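Local coordinates for protein putative rhamnosidase (Streptomyces avermitilis, PDB 3W5M) that releases terminal non-reducing alpha-L-rhamnose from substrates such as citrus flavonoids and gum arabic, and also binds L-rhamnose through a calcium-dependent carbohydrate-binding module, at residues A[484-489]-A[616-621]; A[609-614]-A[889-894]; A[622-627]-A[915-920]; A[642-647]-A[659-664]; A[646-651]-A[700-705]. All blocks are in the same frame, centred on the assembly; numbering follows the deposited sequence.

Contact 1: residues A[484-489]-A[616-621]; sequences KELPAR and ITWGQR
Lys484 lays the end of its aliphatic chain against the rim of the Trp618 indole. CE of Lys484 comes 3.9 Å from CH2 of Trp618, close to the ring plane, and the two side chains cross at about a right angle. The lysine starts with CG wedged between the backbone N and the carbonyl carbon (chi1 54°), then bends twice further out to reach the ring. Leu486 meets the same corner of the indole: its CD1 is 4.0 Å from CH2 of Trp618, and the two side chains come from opposite directions. No hydrogen bond crosses the contact.

Arg621 spreads its guanidinium over one face of the indole, with CZ of Arg621 3.7 Å above the Trp618 ring plane. Two bonds to Thr617 keep it flat there. NE of Arg621 donates to the carbonyl O of Thr617 at 3.1 Å, and NH2 of Arg621 to OG1 of Thr617 at 3.0 Å. Both acceptors lie near the guanidinium plane. Lys484 NZ stays 5.6 Å from Arg621 NH1, so the two like charges probably repel mildly.

The contact joins a large mixed beta sheet to helix 607-622 of the catalytic (alpha/alpha)6-barrel. In that sheet strand 480-493 lies antiparallel to strand 587-594, with Lys484 and Leu486 bonded through the backbone to Val591 and Gly589. Met507 of strand 506-508 touches both Leu486 and Trp618.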
# COMPACT_ATOMS: atom_id res chain seq x y z
N LYS A 484 12.55 -0.67 -9.43
CA LYS A 484 14.03 -0.83 -9.40
C LYS A 484 14.44 -2.07 -8.64
O LYS A 484 13.64 -2.66 -7.90
CB LYS A 484 14.76 0.40 -8.85
CG LYS A 484 14.33 0.88 -7.49
CD LYS A 484 15.16 2.11 -7.11
CE LYS A 484 16.46 1.69 -6.47
NZ LYS A 484 17.57 2.54 -6.98
N GLU A 485 15.69 -2.49 -8.88
CA GLU A 485 16.26 -3.64 -8.21
C GLU A 485 17.37 -3.16 -7.27
O GLU A 485 18.05 -2.18 -7.59
CB GLU A 485 16.79 -4.65 -9.23
CG GLU A 485 15.67 -5.27 -10.06
CD GLU A 485 16.14 -6.41 -10.96
OE1 GLU A 485 17.38 -6.58 -11.15
OE2 GLU A 485 15.27 -7.14 -11.47
N LEU A 486 17.53 -3.81 -6.12
CA LEU A 486 18.61 -3.53 -5.17
C LEU A 486 19.46 -4.77 -4.98
O LEU A 486 19.05 -5.69 -4.28
CB LEU A 486 18.05 -3.08 -3.81
CG LEU A 486 17.30 -1.74 -3.69
CD1 LEU A 486 16.72 -1.54 -2.30
CD2 LEU A 486 18.19 -0.57 -4.07
N PRO A 487 20.67 -4.80 -5.58
CA PRO A 487 21.51 -5.99 -5.38
C PRO A 487 21.96 -6.05 -3.93
O PRO A 487 22.09 -5.02 -3.30
CB PRO A 487 22.72 -5.75 -6.30
CG PRO A 487 22.32 -4.66 -7.23
CD PRO A 487 21.28 -3.83 -6.51
N ALA A 488 22.17 -7.24 -3.38
CA ALA A 488 22.68 -7.36 -2.03
C ALA A 488 24.06 -6.70 -2.00
O ALA A 488 24.82 -6.82 -2.96
CB ALA A 488 22.78 -8.81 -1.64
N ARG A 489 24.34 -5.96 -0.93
CA ARG A 489 25.56 -5.17 -0.83
C ARG A 489 26.64 -5.91 -0.06
O ARG A 489 27.82 -5.60 -0.20
CB ARG A 489 25.26 -3.83 -0.15
CG ARG A 489 24.33 -2.94 -0.95
CD ARG A 489 24.05 -1.63 -0.22
NE ARG A 489 25.13 -0.62 -0.26
CZ ARG A 489 26.00 -0.43 -1.26
NH1 ARG A 489 25.97 -1.16 -2.38
NH2 ARG A 489 26.92 0.53 -1.14
N ILE A 616 12.46 10.01 3.39
CA ILE A 616 11.07 10.39 3.09
C ILE A 616 10.52 9.69 1.83
O ILE A 616 9.43 9.14 1.88
CB ILE A 616 10.93 11.93 2.95
CG1 ILE A 616 11.17 12.58 4.32
CG2 ILE A 616 9.54 12.31 2.44
CD1 ILE A 616 11.46 14.07 4.25
N THR A 617 11.27 9.76 0.74
CA THR A 617 10.83 9.19 -0.56
C THR A 617 10.81 7.69 -0.48
O THR A 617 9.99 7.04 -1.14
CB THR A 617 11.66 9.66 -1.77
OG1 THR A 617 13.00 9.12 -1.72
CG2 THR A 617 11.73 11.21 -1.84
N TRP A 618 11.68 7.10 0.34
CA TRP A 618 11.64 5.65 0.53
C TRP A 618 10.47 5.22 1.44
O TRP A 618 9.85 4.20 1.19
CB TRP A 618 13.01 5.09 0.99
CG TRP A 618 13.99 4.90 -0.13
CD1 TRP A 618 14.93 5.77 -0.55
CD2 TRP A 618 14.06 3.76 -1.02
NE1 TRP A 618 15.61 5.25 -1.63
CE2 TRP A 618 15.10 4.02 -1.93
CE3 TRP A 618 13.34 2.56 -1.11
CZ2 TRP A 618 15.47 3.10 -2.95
CZ3 TRP A 618 13.69 1.64 -2.12
CH2 TRP A 618 14.76 1.93 -3.02
N GLY A 619 10.18 5.97 2.51
CA GLY A 619 9.04 5.69 3.35
C GLY A 619 7.74 5.85 2.57
O GLY A 619 6.80 5.06 2.73
N GLN A 620 7.69 6.85 1.68
CA GLN A 620 6.48 7.05 0.90
C GLN A 620 6.30 5.88 -0.08
O GLN A 620 5.25 5.23 -0.12
CB GLN A 620 6.54 8.34 0.10
CG GLN A 620 5.33 8.55 -0.80
CD GLN A 620 5.41 9.84 -1.60
OE1 GLN A 620 4.43 10.26 -2.24
NE2 GLN A 620 6.58 10.44 -1.60
N ARG A 621 7.32 5.60 -0.85
CA ARG A 621 7.16 4.57 -1.89
C ARG A 621 6.89 3.19 -1.30
O ARG A 621 6.14 2.39 -1.88
CB ARG A 621 8.33 4.58 -2.87
CG ARG A 621 9.56 3.80 -2.44
CD ARG A 621 10.66 3.99 -3.45
NE ARG A 621 11.41 5.23 -3.20
CZ ARG A 621 12.46 5.65 -3.92
NH1 ARG A 621 12.89 4.95 -4.97
NH2 ARG A 621 13.08 6.78 -3.59

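Contact 2: residues A[609-614]-A[889-894]; sequences LNKLHS and GSTTMW
Leu612 and Met893 make the apolar half of this contact. CD1 of Leu612 lies 3.8 Å from the methyl CE of Met893 and 4.2 Å from its SD, and the two side chains cross at about a right angle. The leucine leaves its helix pointing away from segment 889-894. With CG anti to the backbone N (chi1 -178°), its CD1 branch still reaches the methionine. Met893 is folded at both chi2 and chi3, which curls its thioether round to the helix.

The second group of contacts is van der Waals packing along a lysine. Lys611 runs its chain past the loop backbone: CE of Lys611 sits 3.6 Å from the carbonyl O of Ser890, and NZ of Lys611 is 3.7 Å from the methyl CG2 of Thr891. Neither is a hydrogen bond. Thr891 turns its polar atoms elsewhere, OG1 taking the backbone N-H of Asn506 and its carbonyl O the amide of Gln505.

Backbone bonds shape the loop itself. Gly889, with positive phi, is the C-prime residue of a Schellman motif that ends helix 883-887. Ser890 N bonds to Pro885 O, and Gly889 N to Ile886 O. Ile886 is also touched by Lys611 and Leu612. The loop leads directly to Glu895, the inferred proton acceptor, and the side chain of Met893 lies about 6 Å from that of rhamnose-binding His916.

Asn615 ND2 of the same helix makes a weak hydrogen bond to Ser890 O. No such bond joins segments 609-614 and 889-894, which are held by apolar packing and, where CE lies beside a carbonyl oxygen, probably by a weak electrostatic attraction.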
# COMPACT_ATOMS: atom_id res chain seq x y z
N LEU A 609 20.54 16.32 5.45
CA LEU A 609 19.22 16.70 4.93
C LEU A 609 18.95 15.95 3.66
O LEU A 609 17.79 15.64 3.36
CB LEU A 609 19.11 18.20 4.68
CG LEU A 609 19.20 19.10 5.90
CD1 LEU A 609 19.03 20.53 5.40
CD2 LEU A 609 18.23 18.75 7.02
N ASN A 610 20.00 15.70 2.89
CA ASN A 610 19.86 14.90 1.68
C ASN A 610 19.42 13.48 2.02
O ASN A 610 18.60 12.89 1.30
CB ASN A 610 21.14 14.94 0.87
CG ASN A 610 21.53 16.37 0.47
OD1 ASN A 610 20.70 17.29 0.46
ND2 ASN A 610 22.79 16.56 0.16
N LYS A 611 19.96 12.95 3.13
CA LYS A 611 19.53 11.63 3.65
C LYS A 611 18.10 11.64 4.15
O LYS A 611 17.32 10.70 3.88
CB LYS A 611 20.48 11.14 4.76
CG LYS A 611 20.22 9.71 5.20
CD LYS A 611 20.24 8.77 4.01
CE LYS A 611 20.34 7.32 4.47
NZ LYS A 611 20.40 6.42 3.27
N LEU A 612 17.72 12.70 4.86
CA LEU A 612 16.37 12.84 5.32
C LEU A 612 15.35 12.79 4.15
O LEU A 612 14.34 12.03 4.20
CB LEU A 612 16.21 14.13 6.14
CG LEU A 612 14.82 14.37 6.71
CD1 LEU A 612 14.35 13.21 7.58
CD2 LEU A 612 14.82 15.68 7.52
N HIS A 613 15.62 13.56 3.10
CA HIS A 613 14.83 13.56 1.88
C HIS A 613 14.77 12.16 1.23
O HIS A 613 13.69 11.68 0.91
CB HIS A 613 15.39 14.56 0.89
CG HIS A 613 14.81 14.45 -0.47
ND1 HIS A 613 13.50 14.79 -0.76
CD2 HIS A 613 15.36 14.04 -1.64
CE1 HIS A 613 13.28 14.59 -2.05
NE2 HIS A 613 14.39 14.13 -2.60
N SER A 614 15.92 11.50 1.08
CA SER A 614 15.94 10.12 0.58
C SER A 614 15.02 9.21 1.42
O SER A 614 14.20 8.47 0.86
CB SER A 614 17.36 9.56 0.59
OG SER A 614 17.36 8.27 -0.03
N GLY A 889 21.58 4.78 11.26
CA GLY A 889 21.54 4.07 9.98
C GLY A 889 20.15 3.93 9.35
O GLY A 889 19.98 3.14 8.43
N SER A 890 19.16 4.71 9.83
CA SER A 890 17.80 4.67 9.22
C SER A 890 17.86 4.98 7.73
O SER A 890 18.65 5.81 7.30
CB SER A 890 16.81 5.61 9.94
OG SER A 890 17.09 6.97 9.63
N THR A 891 17.04 4.29 6.95
CA THR A 891 16.91 4.59 5.53
C THR A 891 15.43 4.86 5.17
O THR A 891 15.10 5.01 4.01
CB THR A 891 17.46 3.45 4.65
OG1 THR A 891 16.86 2.23 5.08
CG2 THR A 891 19.03 3.33 4.77
N THR A 892 14.57 4.85 6.18
CA THR A 892 13.15 5.16 6.07
C THR A 892 12.79 5.90 7.34
O THR A 892 13.67 6.09 8.19
CB THR A 892 12.26 3.91 5.95
OG1 THR A 892 12.56 2.98 7.01
CG2 THR A 892 12.42 3.24 4.60
N MET A 893 11.53 6.32 7.48
CA MET A 893 11.08 6.97 8.71
C MET A 893 10.51 5.92 9.62
O MET A 893 9.77 5.02 9.18
CB MET A 893 10.03 8.06 8.45
CG MET A 893 10.40 9.01 7.32
SD MET A 893 12.02 9.76 7.43
CE MET A 893 11.62 10.83 8.83
N TRP A 894 10.84 6.02 10.91
CA TRP A 894 10.31 5.05 11.89
C TRP A 894 8.96 5.43 12.47
O TRP A 894 8.62 6.63 12.53
CB TRP A 894 11.30 4.88 13.05
CG TRP A 894 12.67 4.47 12.68
CD1 TRP A 894 13.10 3.89 11.52
CD2 TRP A 894 13.82 4.56 13.54
NE1 TRP A 894 14.46 3.64 11.59
CE2 TRP A 894 14.91 4.03 12.83
CE3 TRP A 894 14.01 5.04 14.84
CZ2 TRP A 894 16.22 3.98 13.38
CZ3 TRP A 894 15.31 4.98 15.40
CH2 TRP A 894 16.38 4.45 14.67

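Contact 3: residues A[622-627]-A[915-920]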
# COMPACT_ATOMS: atom_id res chain seq x y z
N GLY A 622 7.47 2.92 -0.14
CA GLY A 622 7.27 1.62 0.50
C GLY A 622 5.82 1.40 0.92
O GLY A 622 5.34 0.26 1.03
N ASN A 623 5.12 2.50 1.18
CA ASN A 623 3.75 2.39 1.64
C ASN A 623 2.71 2.84 0.62
O ASN A 623 1.53 3.11 0.99
CB ASN A 623 3.61 3.26 2.90
CG ASN A 623 4.22 2.59 4.10
OD1 ASN A 623 3.66 1.64 4.63
ND2 ASN A 623 5.40 3.06 4.52
N PHE A 624 3.12 2.98 -0.63
CA PHE A 624 2.18 3.37 -1.69
C PHE A 624 2.02 2.15 -2.61
O PHE A 624 2.40 2.19 -3.77
CB PHE A 624 2.70 4.60 -2.44
CG PHE A 624 2.17 5.92 -1.91
CD1 PHE A 624 1.94 6.10 -0.55
CD2 PHE A 624 1.92 6.99 -2.79
CE1 PHE A 624 1.46 7.33 -0.06
CE2 PHE A 624 1.45 8.20 -2.32
CZ PHE A 624 1.23 8.37 -0.95
N LEU A 625 1.48 1.07 -2.06
CA LEU A 625 1.19 -0.18 -2.79
C LEU A 625 -0.31 -0.47 -2.70
O LEU A 625 -0.78 -0.98 -1.68
CB LEU A 625 1.95 -1.37 -2.19
CG LEU A 625 3.32 -1.77 -2.69
CD1 LEU A 625 4.34 -0.83 -2.02
CD2 LEU A 625 3.60 -3.23 -2.32
N SER A 626 -1.02 -0.16 -3.77
CA SER A 626 -2.51 -0.27 -3.87
C SER A 626 -3.31 0.67 -2.93
O SER A 626 -4.26 1.35 -3.37
CB SER A 626 -2.98 -1.73 -3.69
OG SER A 626 -4.38 -1.81 -3.92
N VAL A 627 -2.95 0.71 -1.65
CA VAL A 627 -3.55 1.70 -0.71
C VAL A 627 -2.41 2.36 0.06
O VAL A 627 -1.33 1.76 0.20
CB VAL A 627 -4.57 1.06 0.26
CG1 VAL A 627 -5.72 0.35 -0.49
CG2 VAL A 627 -3.90 0.12 1.24
N ASN A 915 9.20 1.69 9.28
CA ASN A 915 8.80 2.23 7.99
C ASN A 915 7.33 2.75 8.00
O ASN A 915 6.46 2.16 7.38
CB ASN A 915 9.00 1.14 6.89
CG ASN A 915 9.10 1.71 5.48
OD1 ASN A 915 8.93 2.91 5.25
ND2 ASN A 915 9.42 0.84 4.52
N HIS A 916 7.08 3.80 8.78
CA HIS A 916 5.83 4.58 8.75
C HIS A 916 6.16 5.95 8.17
O HIS A 916 7.13 6.56 8.61
CB HIS A 916 5.33 4.84 10.17
CG HIS A 916 4.38 3.82 10.70
ND1 HIS A 916 4.75 2.52 10.98
CD2 HIS A 916 3.08 3.94 11.09
CE1 HIS A 916 3.73 1.87 11.48
NE2 HIS A 916 2.70 2.70 11.56
N TYR A 917 5.38 6.46 7.22
CA TYR A 917 5.74 7.74 6.64
C TYR A 917 5.40 8.98 7.50
O TYR A 917 5.85 10.08 7.17
CB TYR A 917 5.22 7.94 5.20
CG TYR A 917 3.78 7.57 4.94
CD1 TYR A 917 2.72 8.10 5.69
CD2 TYR A 917 3.47 6.73 3.89
CE1 TYR A 917 1.40 7.76 5.43
CE2 TYR A 917 2.16 6.39 3.61
CZ TYR A 917 1.13 6.90 4.37
OH TYR A 917 -0.15 6.53 4.06
N ALA A 918 4.65 8.81 8.58
CA ALA A 918 4.06 9.96 9.32
C ALA A 918 5.07 11.06 9.66
O ALA A 918 4.83 12.25 9.39
CB ALA A 918 3.32 9.50 10.57
N TYR A 919 6.21 10.69 10.25
CA TYR A 919 7.23 11.69 10.60
C TYR A 919 8.03 12.23 9.42
O TYR A 919 8.79 13.19 9.57
CB TYR A 919 8.15 11.19 11.74
CG TYR A 919 7.39 10.99 13.05
CD1 TYR A 919 6.47 11.94 13.49
CD2 TYR A 919 7.59 9.86 13.84
CE1 TYR A 919 5.76 11.77 14.67
CE2 TYR A 919 6.89 9.68 15.02
CZ TYR A 919 5.98 10.64 15.43
OH TYR A 919 5.29 10.47 16.61
N GLY A 920 7.87 11.62 8.24
CA GLY A 920 8.37 12.20 6.99
C GLY A 920 7.60 13.44 6.54
O GLY A 920 7.96 14.06 5.54
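Asn623 and Asn915 slide past each other in opposite directions, their amide planes turned 75° apart. ND2 of Asn623 passes the other amide and donates to the backbone O of Asn915 at 3.2 Å. The bond is fairly straight (161° at the hydrogen), and the donor stands above the carbonyl plane. A second N-H of the same ND2 is used by Gly619 O, while OD1 is bonded to Thr629 OG1. The amide is thus fixed in rotation.

Tyr917 packs against CB of the same asparagine. With CG set between its backbone N and carbonyl carbon (chi1 46°), the ring swings over to Asn623, whose CB lies 3.5 Å from CE2 of Tyr917. The same CE2 comes to the edge of the Phe624 ring, 3.9 Å from its CE1, and these two side chains cross at about a right angle. A leucine in place of Asn623 would probably leave the carbonyls of Asn915 and Gly619, and the hydroxyl of Thr629, without this amide.

One buried amide therefore ties the loop after helix 607-622 to the loop holding His916, which binds L-rhamnose, and aromatic packing closes the rest.

Contact 4: residues A[642-647]-A[659-664]; sequences GDINVF and RFLTKW
Ile644 has CG1 anti to its backbone N (chi1 -168°), and this splits its two branches between Leu661 and Trp664. CG1 goes to the leucine, CG2 to the indole. Trp664 is also fully extended at its first torsion, with CG anti to the backbone N (chi1 -180°), and the two side chains slide past each other in opposite directions.

The methyl CG2 of Ile644 sits over one face of the six-membered ring. It is 3.4 Å from CH2 of Trp664 and 3.8 Å from the ring centroid, 29° off the normal. This is a CH-pi contact. Ile644 and Leu661 meet tip to tip: CD2 of Leu661 is 3.9 Å from CG1 of Ile644 and 4.1 Å from its CD1. The indole N-H is also fixed, NE1 of Trp664 donating to Ala682 O. Replacing Ile644 with an alanine is likely to open a gap between the two helices and leave this face of Trp664 without its methyl cover.

All three residues are buried. Asp643, the residue just before Ile644, binds L-rhamnose. Helices 641-654 and 658-671 follow each other in the chain and pack together within the (alpha/alpha)6-barrel. Helix 698-710 closes one side, with Leu706 against Leu661 and Ala698 against Trp664.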
# COMPACT_ATOMS: atom_id res chain seq x y z
N GLY A 642 -5.39 8.48 9.62
CA GLY A 642 -4.52 9.39 10.35
C GLY A 642 -3.18 9.61 9.69
O GLY A 642 -2.72 10.75 9.50
N ASP A 643 -2.54 8.50 9.28
CA ASP A 643 -1.23 8.59 8.71
C ASP A 643 -1.21 9.35 7.39
O ASP A 643 -0.29 10.10 7.11
CB ASP A 643 -0.69 7.16 8.51
CG ASP A 643 -0.62 6.39 9.83
OD1 ASP A 643 -1.65 6.31 10.53
OD2 ASP A 643 0.48 5.89 10.18
N ILE A 644 -2.19 9.09 6.53
CA ILE A 644 -2.21 9.78 5.25
C ILE A 644 -2.68 11.25 5.40
O ILE A 644 -2.19 12.14 4.69
CB ILE A 644 -2.94 8.99 4.12
CG1 ILE A 644 -2.66 9.61 2.74
CG2 ILE A 644 -4.44 8.89 4.38
CD1 ILE A 644 -1.18 9.74 2.37
N ASN A 645 -3.57 11.49 6.35
CA ASN A 645 -3.94 12.86 6.74
C ASN A 645 -2.68 13.68 6.97
O ASN A 645 -2.48 14.70 6.33
CB ASN A 645 -4.80 12.88 8.01
CG ASN A 645 -4.86 14.25 8.67
OD1 ASN A 645 -4.91 15.28 7.98
ND2 ASN A 645 -4.86 14.28 10.01
N VAL A 646 -1.80 13.22 7.85
CA VAL A 646 -0.62 14.02 8.16
C VAL A 646 0.40 14.10 7.01
O VAL A 646 1.07 15.12 6.85
CB VAL A 646 0.02 13.60 9.52
CG1 VAL A 646 -1.05 13.45 10.60
CG2 VAL A 646 0.80 12.32 9.41
N PHE A 647 0.51 13.04 6.21
CA PHE A 647 1.56 12.94 5.20
C PHE A 647 1.20 13.43 3.80
O PHE A 647 2.10 13.70 2.99
CB PHE A 647 2.10 11.50 5.14
CG PHE A 647 3.32 11.33 4.27
CD1 PHE A 647 4.56 11.87 4.67
CD2 PHE A 647 3.25 10.62 3.07
CE1 PHE A 647 5.69 11.69 3.90
CE2 PHE A 647 4.40 10.47 2.28
CZ PHE A 647 5.62 10.99 2.69
N ARG A 659 -3.58 10.26 -8.87
CA ARG A 659 -4.36 9.08 -9.18
C ARG A 659 -4.44 8.16 -7.94
O ARG A 659 -5.49 7.56 -7.66
CB ARG A 659 -3.73 8.32 -10.34
CG ARG A 659 -3.80 9.03 -11.70
CD ARG A 659 -3.06 8.18 -12.75
NE ARG A 659 -1.63 8.18 -12.43
CZ ARG A 659 -0.80 7.15 -12.66
NH1 ARG A 659 -1.24 6.03 -13.21
NH2 ARG A 659 0.48 7.25 -12.30
N PHE A 660 -3.32 8.04 -7.21
CA PHE A 660 -3.24 7.09 -6.08
C PHE A 660 -4.21 7.50 -4.97
O PHE A 660 -4.98 6.67 -4.49
CB PHE A 660 -1.81 7.00 -5.52
CG PHE A 660 -1.59 5.80 -4.61
CD1 PHE A 660 -1.51 4.49 -5.14
CD2 PHE A 660 -1.45 5.98 -3.24
CE1 PHE A 660 -1.30 3.39 -4.30
CE2 PHE A 660 -1.24 4.89 -2.39
CZ PHE A 660 -1.16 3.59 -2.93
N LEU A 661 -4.16 8.77 -4.58
CA LEU A 661 -5.04 9.23 -3.50
C LEU A 661 -6.47 9.49 -3.94
O LEU A 661 -7.38 9.33 -3.13
CB LEU A 661 -4.43 10.42 -2.73
CG LEU A 661 -3.08 10.00 -2.13
CD1 LEU A 661 -2.44 11.26 -1.57
CD2 LEU A 661 -3.21 8.90 -1.08
N THR A 662 -6.69 9.85 -5.20
CA THR A 662 -8.05 9.83 -5.79
C THR A 662 -8.70 8.48 -5.62
O THR A 662 -9.84 8.38 -5.15
CB THR A 662 -8.07 10.27 -7.28
OG1 THR A 662 -7.56 11.60 -7.39
CG2 THR A 662 -9.49 10.23 -7.87
N LYS A 663 -7.99 7.42 -6.00
CA LYS A 663 -8.46 6.07 -5.83
C LYS A 663 -8.74 5.78 -4.34
O LYS A 663 -9.80 5.24 -4.00
CB LYS A 663 -7.41 5.07 -6.36
CG LYS A 663 -7.82 3.62 -6.26
CD LYS A 663 -7.36 3.03 -4.95
CE LYS A 663 -7.61 1.55 -4.90
NZ LYS A 663 -7.22 1.05 -3.57
N TRP A 664 -7.81 6.14 -3.48
CA TRP A 664 -7.98 5.84 -2.05
C TRP A 664 -9.21 6.59 -1.47
O TRP A 664 -9.92 6.05 -0.63
CB TRP A 664 -6.74 6.14 -1.22
CG TRP A 664 -6.96 5.81 0.24
CD1 TRP A 664 -7.05 4.57 0.80
CD2 TRP A 664 -7.19 6.75 1.30
NE1 TRP A 664 -7.29 4.68 2.15
CE2 TRP A 664 -7.37 6.01 2.49
CE3 TRP A 664 -7.26 8.14 1.35
CZ2 TRP A 664 -7.63 6.61 3.72
CZ3 TRP A 664 -7.49 8.76 2.60
CH2 TRP A 664 -7.70 7.98 3.76

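Contact 5: residues A[646-651]-A[700-705]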
# COMPACT_ATOMS: atom_id res chain seq x y z
N VAL A 646 -1.80 13.22 7.85
CA VAL A 646 -0.62 14.02 8.16
C VAL A 646 0.40 14.10 7.01
O VAL A 646 1.07 15.12 6.85
CB VAL A 646 0.02 13.60 9.52
CG1 VAL A 646 -1.05 13.45 10.60
CG2 VAL A 646 0.80 12.32 9.41
N PHE A 647 0.51 13.04 6.21
CA PHE A 647 1.56 12.94 5.20
C PHE A 647 1.20 13.43 3.80
O PHE A 647 2.10 13.70 2.99
CB PHE A 647 2.10 11.50 5.14
CG PHE A 647 3.32 11.33 4.27
CD1 PHE A 647 4.56 11.87 4.67
CD2 PHE A 647 3.25 10.62 3.07
CE1 PHE A 647 5.69 11.69 3.90
CE2 PHE A 647 4.40 10.47 2.28
CZ PHE A 647 5.62 10.99 2.69
N ALA A 648 -0.10 13.58 3.51
CA ALA A 648 -0.52 13.90 2.13
C ALA A 648 0.17 15.10 1.48
O ALA A 648 0.60 15.00 0.34
CB ALA A 648 -2.04 14.00 2.01
N PRO A 649 0.30 16.25 2.18
CA PRO A 649 0.96 17.37 1.52
C PRO A 649 2.41 17.09 1.13
O PRO A 649 2.84 17.51 0.08
CB PRO A 649 0.87 18.48 2.57
CG PRO A 649 -0.37 18.12 3.32
CD PRO A 649 -0.25 16.64 3.49
N THR A 650 3.14 16.35 1.96
CA THR A 650 4.50 15.96 1.61
C THR A 650 4.49 14.98 0.41
O THR A 650 5.25 15.15 -0.53
CB THR A 650 5.20 15.34 2.84
OG1 THR A 650 5.33 16.33 3.86
CG2 THR A 650 6.61 14.84 2.48
N ALA A 651 3.62 13.98 0.48
CA ALA A 651 3.47 12.96 -0.58
C ALA A 651 3.22 13.59 -1.93
O ALA A 651 3.76 13.13 -2.94
CB ALA A 651 2.31 12.03 -0.24
N VAL A 700 -11.50 15.09 4.55
CA VAL A 700 -11.48 16.52 4.25
C VAL A 700 -10.08 17.01 3.84
O VAL A 700 -9.91 17.72 2.83
CB VAL A 700 -11.95 17.35 5.48
CG1 VAL A 700 -12.33 18.76 5.04
CG2 VAL A 700 -13.08 16.64 6.22
N THR A 701 -9.06 16.61 4.60
CA THR A 701 -7.72 17.17 4.44
C THR A 701 -6.99 16.62 3.22
O THR A 701 -6.18 17.31 2.64
CB THR A 701 -6.81 16.91 5.65
OG1 THR A 701 -6.70 15.51 5.88
CG2 THR A 701 -7.38 17.55 6.94
N VAL A 702 -7.28 15.38 2.88
CA VAL A 702 -6.59 14.77 1.73
C VAL A 702 -7.12 15.35 0.37
O VAL A 702 -6.31 15.68 -0.51
CB VAL A 702 -6.61 13.23 1.83
CG1 VAL A 702 -5.95 12.64 0.61
CG2 VAL A 702 -5.79 12.77 3.06
N PRO A 703 -8.45 15.49 0.20
CA PRO A 703 -8.90 16.23 -0.99
C PRO A 703 -8.32 17.63 -1.05
O PRO A 703 -7.92 18.11 -2.12
CB PRO A 703 -10.42 16.24 -0.85
CG PRO A 703 -10.72 15.01 -0.06
CD PRO A 703 -9.58 14.84 0.89
N TRP A 704 -8.25 18.32 0.10
CA TRP A 704 -7.70 19.66 0.08
C TRP A 704 -6.23 19.67 -0.28
O TRP A 704 -5.78 20.52 -1.06
CB TRP A 704 -7.92 20.38 1.43
CG TRP A 704 -7.55 21.82 1.35
CD1 TRP A 704 -6.47 22.43 1.93
CD2 TRP A 704 -8.23 22.84 0.60
NE1 TRP A 704 -6.46 23.78 1.61
CE2 TRP A 704 -7.52 24.06 0.80
CE3 TRP A 704 -9.39 22.84 -0.21
CZ2 TRP A 704 -7.91 25.27 0.20
CZ3 TRP A 704 -9.79 24.06 -0.81
CH2 TRP A 704 -9.05 25.25 -0.59
N ALA A 705 -5.47 18.73 0.27
CA ALA A 705 -4.06 18.62 -0.08
C ALA A 705 -3.87 18.37 -1.59
O ALA A 705 -3.00 18.98 -2.21
CB ALA A 705 -3.38 17.54 0.79
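Ala648 pushes its methyl into a shallow notch on the facing helix, between Val702 and Ala705. CB of Ala648 is 4.1 Å from CG2 of Val702 and 4.0 Å from CB of Ala705. The notch spans one turn of helix 698-710.

The fit also works the other way. CB of Ala705 fills the dip between Ala648 and Pro649, with CG of Pro649 4.0 Å from it. Each alanine is thus a small bump against two neighbours. Val702 has CG1 anti to its backbone N (chi1 178°). This turns CG2 to Ala648, while CG1 packs near Leu661 of helix 658-671.

Small side chains let the backbones come close. The CA atoms of Pro649 and Ala705 are 5.4 Å apart, those of Ala648 and Val702 6.1 Å. The local axes approach to 8.9 Å and run nearly parallel, 10° apart. Both segments are kinked at a proline. Pro649 and Pro703 cannot give the usual backbone N-H, and Thr650 N also lacks its bond to the preceding turn. Pro649 lies at the more exposed margin of the contact, and its ring helps shape the hollow.

Both helices belong to the (alpha/alpha)6-barrel. Just before this segment, Asn645 OD1 bonds to Thr701 OG1 and adds a polar tie between them.

Across the segments themselves there is no hydrogen bond and no charge. The contact is purely apolar, made of methyls and a proline ring. The close approach probably depends on the small size of Ala648 and Ala705.

Contacts 2 to 5 lie in the (alpha/alpha)6-barrel. Contact 1 joins that barrel to the strand 480-493 sheet. Contacts 1 and 2 share helix 607-622, their centres 11 Å apart. The chain then runs into contact 3, on the loop after that helix. Contacts 4 and 5 share helix 641-654, with centres 6 Å apart, and both fall within the stretch that contact 3 spans. Contact 3 touches all the others, and its centre is 10 Å from that of contact 4. The late segments 889-894 and 915-920 return to helix 607-622 and the loop after it. Early and late parts of the barrel thus meet around the rhamnose-binding residues Asp643 and His916.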